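Local structure of macrodomain protein (Streptomyces coelicolor, 5E3B) at residues A31-H44 with V129-P143. The protein probably removes ADP-ribose from modified targets by hydrolysis, with ADP-ribosylated thymidine in DNA as one likely substrate. Residues are numbered along the deposited sequence; the frame is centred on the assembly and turned at random. Where two conformers were deposited one is given.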
ATOM      1  N   ALA A  31      10.904  -2.330   1.844  1.00 14.46           N
ATOM      2  CA  ALA A  31       9.986  -1.164   1.849  1.00 15.25           C
ATOM      3  C   ALA A  31       9.493  -0.770   3.247  1.00 16.93           C
ATOM      4  O   ALA A  31       9.026   0.339   3.392  1.00 17.59           O
ATOM      5  CB  ALA A  31       8.805  -1.407   0.970  1.00 15.53           C
ATOM      6  N   THR A  32       9.594  -1.646   4.231  1.00 16.86           N
ATOM      7  CA  THR A  32       9.236  -1.287   5.619  1.00 16.88           C
ATOM      8  C   THR A  32      10.253  -0.526   6.324  1.00 19.24           C
ATOM      9  O   THR A  32      10.030  -0.086   7.457  1.00 19.58           O
ATOM     10  CB  THR A  32       8.789  -2.538   6.432  1.00 15.39           C
ATOM     11  OG1 THR A  32       9.921  -3.366   6.744  1.00 17.24           O
ATOM     12  CG2 THR A  32       7.709  -3.276   5.713  1.00 19.60           C
ATOM     13  N   ALA A  33      11.405  -0.270   5.704  1.00 17.40           N
ATOM     14  CA  ALA A  33      12.385   0.565   6.281  1.00 20.94           C
ATOM     15  C   ALA A  33      12.903   1.648   5.378  1.00 22.07           C
ATOM     16  O   ALA A  33      14.083   1.686   5.107  1.00 21.97           O
ATOM     17  CB  ALA A  33      13.535  -0.298   6.784  1.00 24.35           C
ATOM     18  N   PRO A  34      12.051   2.555   4.929  1.00 23.18           N
ATOM     19  CA  PRO A  34      12.545   3.661   4.063  1.00 26.60           C
ATOM     20  C   PRO A  34      13.511   4.534   4.821  1.00 31.41           C
ATOM     21  O   PRO A  34      13.291   4.751   6.024  1.00 32.27           O
ATOM     22  CB  PRO A  34      11.268   4.458   3.712  1.00 25.18           C
ATOM     23  CG  PRO A  34      10.136   3.755   4.323  1.00 25.08           C
ATOM     24  CD  PRO A  34      10.625   2.701   5.251  1.00 22.42           C
ATOM     25  N   SER A  35      14.522   5.047   4.127  1.00 34.80           N
ATOM     26  CA  SER A  35      15.610   5.783   4.788  1.00 39.62           C
ATOM     27  C   SER A  35      15.658   7.215   4.311  1.00 42.19           C
ATOM     28  O   SER A  35      16.702   7.742   3.937  1.00 58.31           O
ATOM     29  CB  SER A  35      16.934   5.110   4.497  1.00 42.94           C
ATOM     30  OG  SER A  35      17.129   5.070   3.093  1.00 48.33           O
ATOM     31  N   VAL A  36      14.519   7.855   4.317  1.00 40.95           N
ATOM     32  CA  VAL A  36      14.431   9.154   3.765  1.00 38.78           C
ATOM     33  C   VAL A  36      13.911  10.033   4.891  1.00 37.34           C
ATOM     34  O   VAL A  36      13.332   9.544   5.884  1.00 37.76           O
ATOM     35  CB  VAL A  36      13.564   9.134   2.489  1.00 41.67           C
ATOM     36  CG1 VAL A  36      12.091   8.872   2.831  1.00 32.80           C
ATOM     37  CG2 VAL A  36      13.716  10.438   1.696  1.00 45.88           C
ATOM     38  N   LYS A  37      14.136  11.323   4.754  1.00 31.42           N
ATOM     39  CA  LYS A  37      13.656  12.276   5.715  1.00 34.23           C
ATOM     40  C   LYS A  37      12.149  12.537   5.444  1.00 30.89           C
ATOM     41  O   LYS A  37      11.687  12.405   4.327  1.00 31.24           O
ATOM     42  CB  LYS A  37      14.511  13.588   5.649  1.00 40.02           C
ATOM     43  CG  LYS A  37      13.821  14.836   5.094  1.00 40.85           C
ATOM     44  N   GLY A  38      11.434  12.969   6.472  1.00 25.70           N
ATOM     45  CA  GLY A  38      10.108  13.474   6.332  1.00 23.70           C
ATOM     46  C   GLY A  38       9.159  12.296   6.568  1.00 19.18           C
ATOM     47  O   GLY A  38       9.609  11.203   6.884  1.00 23.74           O
ATOM     48  N   VAL A  39       7.893  12.568   6.457  1.00 19.73           N
ATOM     49  CA  VAL A  39       6.855  11.569   6.744  1.00 17.58           C
ATOM     50  C   VAL A  39       6.984  10.560   5.631  1.00 16.08           C
ATOM     51  O   VAL A  39       7.131  10.933   4.451  1.00 16.11           O
ATOM     52  CB  VAL A  39       5.456  12.195   6.770  1.00 18.46           C
ATOM     53  CG1 VAL A  39       4.407  11.136   6.986  1.00 18.08           C
ATOM     54  CG2 VAL A  39       5.397  13.268   7.884  1.00 24.24           C
ATOM     55  N   LYS A  40       6.873   9.321   6.019  1.00 13.30           N
ATOM     56  CA  LYS A  40       6.927   8.154   5.095  1.00 13.52           C
ATOM     57  C   LYS A  40       5.620   7.381   5.175  1.00 14.19           C
ATOM     58  O   LYS A  40       5.108   7.094   6.286  1.00 12.93           O
ATOM     59  CB  LYS A  40       8.073   7.258   5.506  1.00 16.16           C
ATOM     60  CG  LYS A  40       9.404   7.960   5.224  1.00 19.36           C
ATOM     61  CD  LYS A  40      10.562   7.373   6.002  1.00 23.29           C
ATOM     62  CE  LYS A  40      10.672   7.841   7.457  1.00 25.87           C
ATOM     63  NZ  LYS A  40      11.247   9.194   7.716  1.00 27.06           N
ATOM     64  N   MET A  41       5.139   6.932   3.991  1.00 11.50           N
ATOM     65  CA  MET A  41       3.937   6.127   3.926  0.62 11.71           C
ATOM     66  C   MET A  41       4.248   4.925   3.095  1.00 12.01           C
ATOM     67  O   MET A  41       4.638   5.044   1.954  1.00 13.55           O
ATOM     68  CB  MET A  41       2.765   6.873   3.353  0.62 12.68           C
ATOM     69  CG  MET A  41       1.535   6.058   3.373  0.62 13.29           C
ATOM     70  SD  MET A  41       0.152   6.912   2.642  0.62 15.11           S
ATOM     71  CE  MET A  41      -0.174   8.189   3.797  0.62 16.12           C
ATOM     72  N   ILE A  42       4.036   3.760   3.717  1.00 10.69           N
ATOM     73  CA  ILE A  42       4.293   2.464   3.078  1.00 11.06           C
ATOM     74  C   ILE A  42       2.962   1.898   2.627  1.00 12.21           C
ATOM     75  O   ILE A  42       2.131   1.590   3.462  1.00 13.92           O
ATOM     76  CB  ILE A  42       4.986   1.556   4.060  1.00 11.92           C
ATOM     77  CG1 ILE A  42       6.291   2.196   4.573  1.00 15.91           C
ATOM     78  CG2 ILE A  42       5.200   0.192   3.496  1.00 13.80           C
ATOM     79  CD1 ILE A  42       6.660   1.625   5.878  1.00 15.85           C
ATOM     80  N   ALA A  43       2.747   1.747   1.318  1.00 10.03           N
ATOM     81  CA  ALA A  43       1.459   1.358   0.786  1.00 10.02           C
ATOM     82  C   ALA A  43       1.580   0.018   0.140  1.00 10.54           C
ATOM     83  O   ALA A  43       2.565  -0.247  -0.601  1.00 11.55           O
ATOM     84  CB  ALA A  43       1.008   2.354  -0.289  1.00 11.57           C
ATOM     85  N   HIS A  44       0.608  -0.855   0.419  1.00 10.58           N
ATOM     86  CA  HIS A  44       0.653  -2.202  -0.104  1.00 10.04           C
ATOM     87  C   HIS A  44      -0.748  -2.737  -0.317  1.00 10.53           C
ATOM     88  O   HIS A  44      -1.728  -2.286   0.265  1.00 10.86           O
ATOM     89  CB  HIS A  44       1.527  -3.073   0.812  1.00 10.12           C
ATOM     90  CG  HIS A  44       0.875  -3.330   2.151  1.00 10.68           C
ATOM     91  ND1 HIS A  44       0.491  -4.581   2.581  1.00 11.01           N
ATOM     92  CD2 HIS A  44       0.483  -2.471   3.124  1.00 10.56           C
ATOM     93  CE1 HIS A  44      -0.118  -4.501   3.740  1.00 11.40           C
ATOM     94  NE2 HIS A  44      -0.161  -3.237   4.092  1.00 10.97           N
ATOM     95  N   VAL A 129      -4.480   7.056  -1.180  1.00 11.23           N
ATOM     96  CA  VAL A 129      -3.133   7.195  -0.658  1.00 10.77           C
ATOM     97  C   VAL A 129      -2.564   8.549  -1.015  1.00 10.58           C
ATOM     98  O   VAL A 129      -1.940   9.198  -0.205  1.00 10.31           O
ATOM     99  CB  VAL A 129      -2.246   6.025  -1.162  1.00 11.47           C
ATOM    100  CG1 VAL A 129      -0.789   6.257  -0.879  1.00 13.17           C
ATOM    101  CG2 VAL A 129      -2.683   4.714  -0.501  1.00 12.10           C
ATOM    102  N   ALA A 130      -2.718   8.931  -2.300  1.00 11.23           N
ATOM    103  CA  ALA A 130      -2.230  10.201  -2.756  1.00 12.27           C
ATOM    104  C   ALA A 130      -2.858  11.342  -1.973  1.00 12.19           C
ATOM    105  O   ALA A 130      -2.145  12.243  -1.584  1.00 13.15           O
ATOM    106  CB  ALA A 130      -2.421  10.385  -4.203  1.00 12.93           C
ATOM    107  N   ASP A 131      -4.177  11.311  -1.776  1.00 13.75           N
ATOM    108  CA  ASP A 131      -4.828  12.401  -0.969  1.00 14.46           C
ATOM    109  C   ASP A 131      -4.155  12.525   0.378  1.00 13.11           C
ATOM    110  O   ASP A 131      -3.875  13.610   0.915  1.00 14.45           O
ATOM    111  CB  ASP A 131      -6.313  12.181  -0.838  1.00 14.66           C
ATOM    112  CG  ASP A 131      -7.056  12.142  -2.218  1.00 18.69           C
ATOM    113  OD1 ASP A 131      -6.594  12.785  -3.190  1.00 20.26           O
ATOM    114  OD2 ASP A 131      -8.052  11.394  -2.350  1.00 20.67           O
ATOM    115  N   ARG A 132      -3.988  11.378   1.059  1.00 11.69           N
ATOM    116  CA  ARG A 132      -3.422  11.392   2.448  1.00 11.40           C
ATOM    117  C   ARG A 132      -1.973  11.754   2.481  1.00 12.56           C
ATOM    118  O   ARG A 132      -1.491  12.532   3.328  1.00 12.37           O
ATOM    119  CB  ARG A 132      -3.750  10.041   3.072  1.00 12.70           C
ATOM    120  CG  ARG A 132      -3.431   9.824   4.550  1.00 14.93           C
ATOM    121  CD  ARG A 132      -4.343  10.670   5.418  1.00 16.54           C
ATOM    122  NE  ARG A 132      -4.013  10.389   6.834  1.00 17.70           N
ATOM    123  CZ  ARG A 132      -3.734  11.328   7.756  1.00 18.34           C
ATOM    124  NH1 ARG A 132      -3.730  12.606   7.502  1.00 17.70           N
ATOM    125  NH2 ARG A 132      -3.448  10.906   8.999  1.00 15.91           N
ATOM    126  N   ALA A 133      -1.179  11.261   1.498  1.00 12.99           N
ATOM    127  CA  ALA A 133       0.227  11.597   1.409  1.00 13.14           C
ATOM    128  C   ALA A 133       0.400  13.041   1.087  1.00 13.27           C
ATOM    129  O   ALA A 133       1.282  13.687   1.702  1.00 14.03           O
ATOM    130  CB  ALA A 133       0.939  10.683   0.374  1.00 13.64           C
ATOM    131  N   ALA A 134      -0.484  13.624   0.312  1.00 13.63           N
ATOM    132  CA  ALA A 134      -0.323  15.070   0.020  1.00 14.39           C
ATOM    133  C   ALA A 134      -0.527  15.890   1.285  1.00 17.13           C
ATOM    134  O   ALA A 134       0.294  16.729   1.608  1.00 19.48           O
ATOM    135  CB  ALA A 134      -1.244  15.472  -1.053  1.00 15.48           C
ATOM    136  N   GLU A 135      -1.581  15.565   2.052  1.00 16.12           N
ATOM    137  CA  GLU A 135      -1.747  16.343   3.282  1.00 20.91           C
ATOM    138  C   GLU A 135      -0.716  16.136   4.326  1.00 17.97           C
ATOM    139  O   GLU A 135      -0.401  17.082   5.043  1.00 17.61           O
ATOM    140  CB  GLU A 135      -3.116  16.252   3.841  1.00 22.02           C
ATOM    141  CG  GLU A 135      -3.481  14.966   4.391  1.00 22.24           C
ATOM    142  CD  GLU A 135      -4.930  14.938   4.879  1.00 26.19           C
ATOM    143  OE1 GLU A 135      -5.676  15.939   4.789  1.00 29.21           O
ATOM    144  OE2 GLU A 135      -5.279  13.893   5.394  1.00 20.79           O
ATOM    145  N   LEU A 136      -0.125  14.937   4.408  1.00 17.25           N
ATOM    146  CA  LEU A 136       0.967  14.647   5.320  1.00 15.20           C
ATOM    147  C   LEU A 136       2.359  15.114   4.830  1.00 16.22           C
ATOM    148  O   LEU A 136       3.323  14.953   5.546  1.00 16.47           O
ATOM    149  CB  LEU A 136       1.065  13.148   5.566  1.00 15.64           C
ATOM    150  CG  LEU A 136      -0.037  12.572   6.473  1.00 15.78           C
ATOM    151  CD1 LEU A 136       0.091  11.059   6.449  1.00 16.83           C
ATOM    152  CD2 LEU A 136       0.089  12.977   7.937  1.00 17.59           C
ATOM    153  N   GLU A 137       2.417  15.576   3.598  1.00 18.30           N
ATOM    154  CA  GLU A 137       3.679  15.878   2.890  1.00 19.17           C
ATOM    155  C   GLU A 137       4.587  14.647   2.941  1.00 17.54           C
ATOM    156  O   GLU A 137       5.787  14.703   3.201  1.00 18.71           O
ATOM    157  CB  GLU A 137       4.351  17.114   3.523  1.00 24.48           C
ATOM    158  CG  GLU A 137       3.516  18.352   3.236  1.00 28.32           C
ATOM    159  CD  GLU A 137       4.208  19.665   3.638  1.00 43.62           C
ATOM    160  OE1 GLU A 137       5.374  19.643   4.106  1.00 47.87           O
ATOM    161  OE2 GLU A 137       3.550  20.713   3.479  1.00 49.92           O
ATOM    162  N   ALA A 138       4.020  13.489   2.637  1.00 15.67           N
ATOM    163  CA  ALA A 138       4.744  12.259   2.755  1.00 14.25           C
ATOM    164  C   ALA A 138       5.320  11.796   1.419  1.00 15.02           C
ATOM    165  O   ALA A 138       4.721  11.992   0.383  1.00 17.27           O
ATOM    166  CB  ALA A 138       3.845  11.189   3.327  1.00 16.37           C
ATOM    167  N   SER A 139       6.419  11.047   1.527  1.00 13.76           N
ATOM    168  CA  SER A 139       6.805  10.197   0.385  1.00 13.54           C
ATOM    169  C   SER A 139       6.173   8.824   0.515  1.00 13.50           C
ATOM    170  O   SER A 139       5.844   8.388   1.656  1.00 13.05           O
ATOM    171  CB  SER A 139       8.321  10.062   0.361  1.00 13.68           C
ATOM    172  OG  SER A 139       8.861   9.534   1.546  1.00 15.42           O
ATOM    173  N   VAL A 140       6.004   8.130  -0.621  1.00 11.81           N
ATOM    174  CA  VAL A 140       5.297   6.847  -0.653  1.00 12.43           C
ATOM    175  C   VAL A 140       6.272   5.735  -1.065  1.00 12.70           C
ATOM    176  O   VAL A 140       7.144   5.981  -1.912  1.00 14.05           O
ATOM    177  CB  VAL A 140       4.062   6.922  -1.545  1.00 12.86           C
ATOM    178  CG1 VAL A 140       3.452   5.579  -1.708  1.00 14.40           C
ATOM    179  CG2 VAL A 140       3.067   7.922  -0.924  1.00 14.60           C
ATOM    180  N   HIS A 141       6.169   4.586  -0.410  1.00 11.51           N
ATOM    181  CA  HIS A 141       7.127   3.457  -0.477  1.00 11.70           C
ATOM    182  C   HIS A 141       6.322   2.214  -0.670  1.00 13.35           C
ATOM    183  O   HIS A 141       5.432   1.863   0.148  1.00 12.32           O
ATOM    184  CB  HIS A 141       7.933   3.458   0.829  1.00 12.64           C
ATOM    185  CG  HIS A 141       8.690   4.725   1.007  1.00 12.77           C
ATOM    186  ND1 HIS A 141       9.952   4.923   0.481  1.00 13.38           N
ATOM    187  CD2 HIS A 141       8.324   5.914   1.534  1.00 12.26           C
ATOM    188  CE1 HIS A 141      10.360   6.132   0.750  1.00 12.95           C
ATOM    189  NE2 HIS A 141       9.374   6.785   1.342  1.00 13.77           N
ATOM    190  N   LEU A 142       6.540   1.536  -1.840  1.00 11.31           N
ATOM    191  CA  LEU A 142       5.739   0.425  -2.207  1.00 13.41           C
ATOM    192  C   LEU A 142       6.593  -0.781  -2.605  1.00 12.70           C
ATOM    193  O   LEU A 142       7.595  -0.626  -3.267  1.00 16.00           O
ATOM    194  CB  LEU A 142       4.788   0.702  -3.383  1.00 17.96           C
ATOM    195  CG  LEU A 142       3.774   1.873  -3.375  1.00 18.05           C
ATOM    196  CD1 LEU A 142       4.401   2.961  -4.130  1.00 20.77           C
ATOM    197  CD2 LEU A 142       2.406   1.457  -3.901  1.00 23.40           C
ATOM    198  N   PRO A 143       6.184  -1.954  -2.184  1.00 11.96           N
ATOM    199  CA  PRO A 143       6.866  -3.101  -2.736  1.00 13.43           C
ATOM    200  C   PRO A 143       6.340  -3.363  -4.135  1.00 13.51           C
ATOM    201  O   PRO A 143       5.221  -3.136  -4.477  1.00 15.73           O
ATOM    202  CB  PRO A 143       6.391  -4.211  -1.843  1.00 13.08           C
ATOM    203  CG  PRO A 143       5.020  -3.799  -1.402  1.00 14.23           C
ATOM    204  CD  PRO A 143       5.116  -2.358  -1.243  1.00 14.76           C
TER
HETATM  205  O   HOH W   1       9.373  11.708   3.098  1.00 20.70           O
HETATM  206  O   HOH W   2       7.361  15.233   5.377  1.00 26.71           O
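Met41 reaches from strand 40-44 to the last turns of helix 129-136. Its side chain runs straight out, with CG anti to the backbone N (chi1 -177°), and turns only at the thioether. Met41 SD lies 3.7 Å from Val129 CG1. Beyond the bend, Met41 CE meets Arg132 CG at 3.7 Å and also touches Leu136 CD1. These contacts belong to one of two conformers modelled for Met41. Ala43 CB fills in beside Val129, Val140 and Leu142. Nearer the loop, Val39 CG1 packs on Ala138 CB at 3.7 Å. Glu137 has positive phi and closes the helix in a Schellman motif, and the chain then enters strand 139-143.

The two strands run parallel. Four backbone bonds join them, from Ser139 N to Val39 O through to Ala43 N to His141 O. Strand 97-105 lies beyond strand 40-44 and strand 172-176 beyond strand 139-143, which places the pair in the middle of the macrodomain's mixed sheet.

His141 and Ser139 lie on the sheet face opposite Met41. Pro34 CB sits over one face of the His141 ring, 3.5 Å from its centroid, a CH-pi contact. Val36 CG1 comes in obliquely near NE2. The ring is held at both nitrogens: His141 NE2 donates to Ser139 OG at 2.8 Å, and ND1 bonds to Tyr175 OH. Water 1 accepts from Ser139 OG. Lys40 bends back on its own loop, and NZ donates to Val36 O and Gly38 O, at 2.8 and 2.7 Å.

One sheet face therefore meets the helix through apolar contacts, with Met41 as the main link. On the other, the bonds at both nitrogens and the proline over its face should fix the rotation of the histidine ring. Lys40 NZ holds two loop carbonyls, while water 1 links Lys37 O to Val39 O, which also accepts Ser139 N.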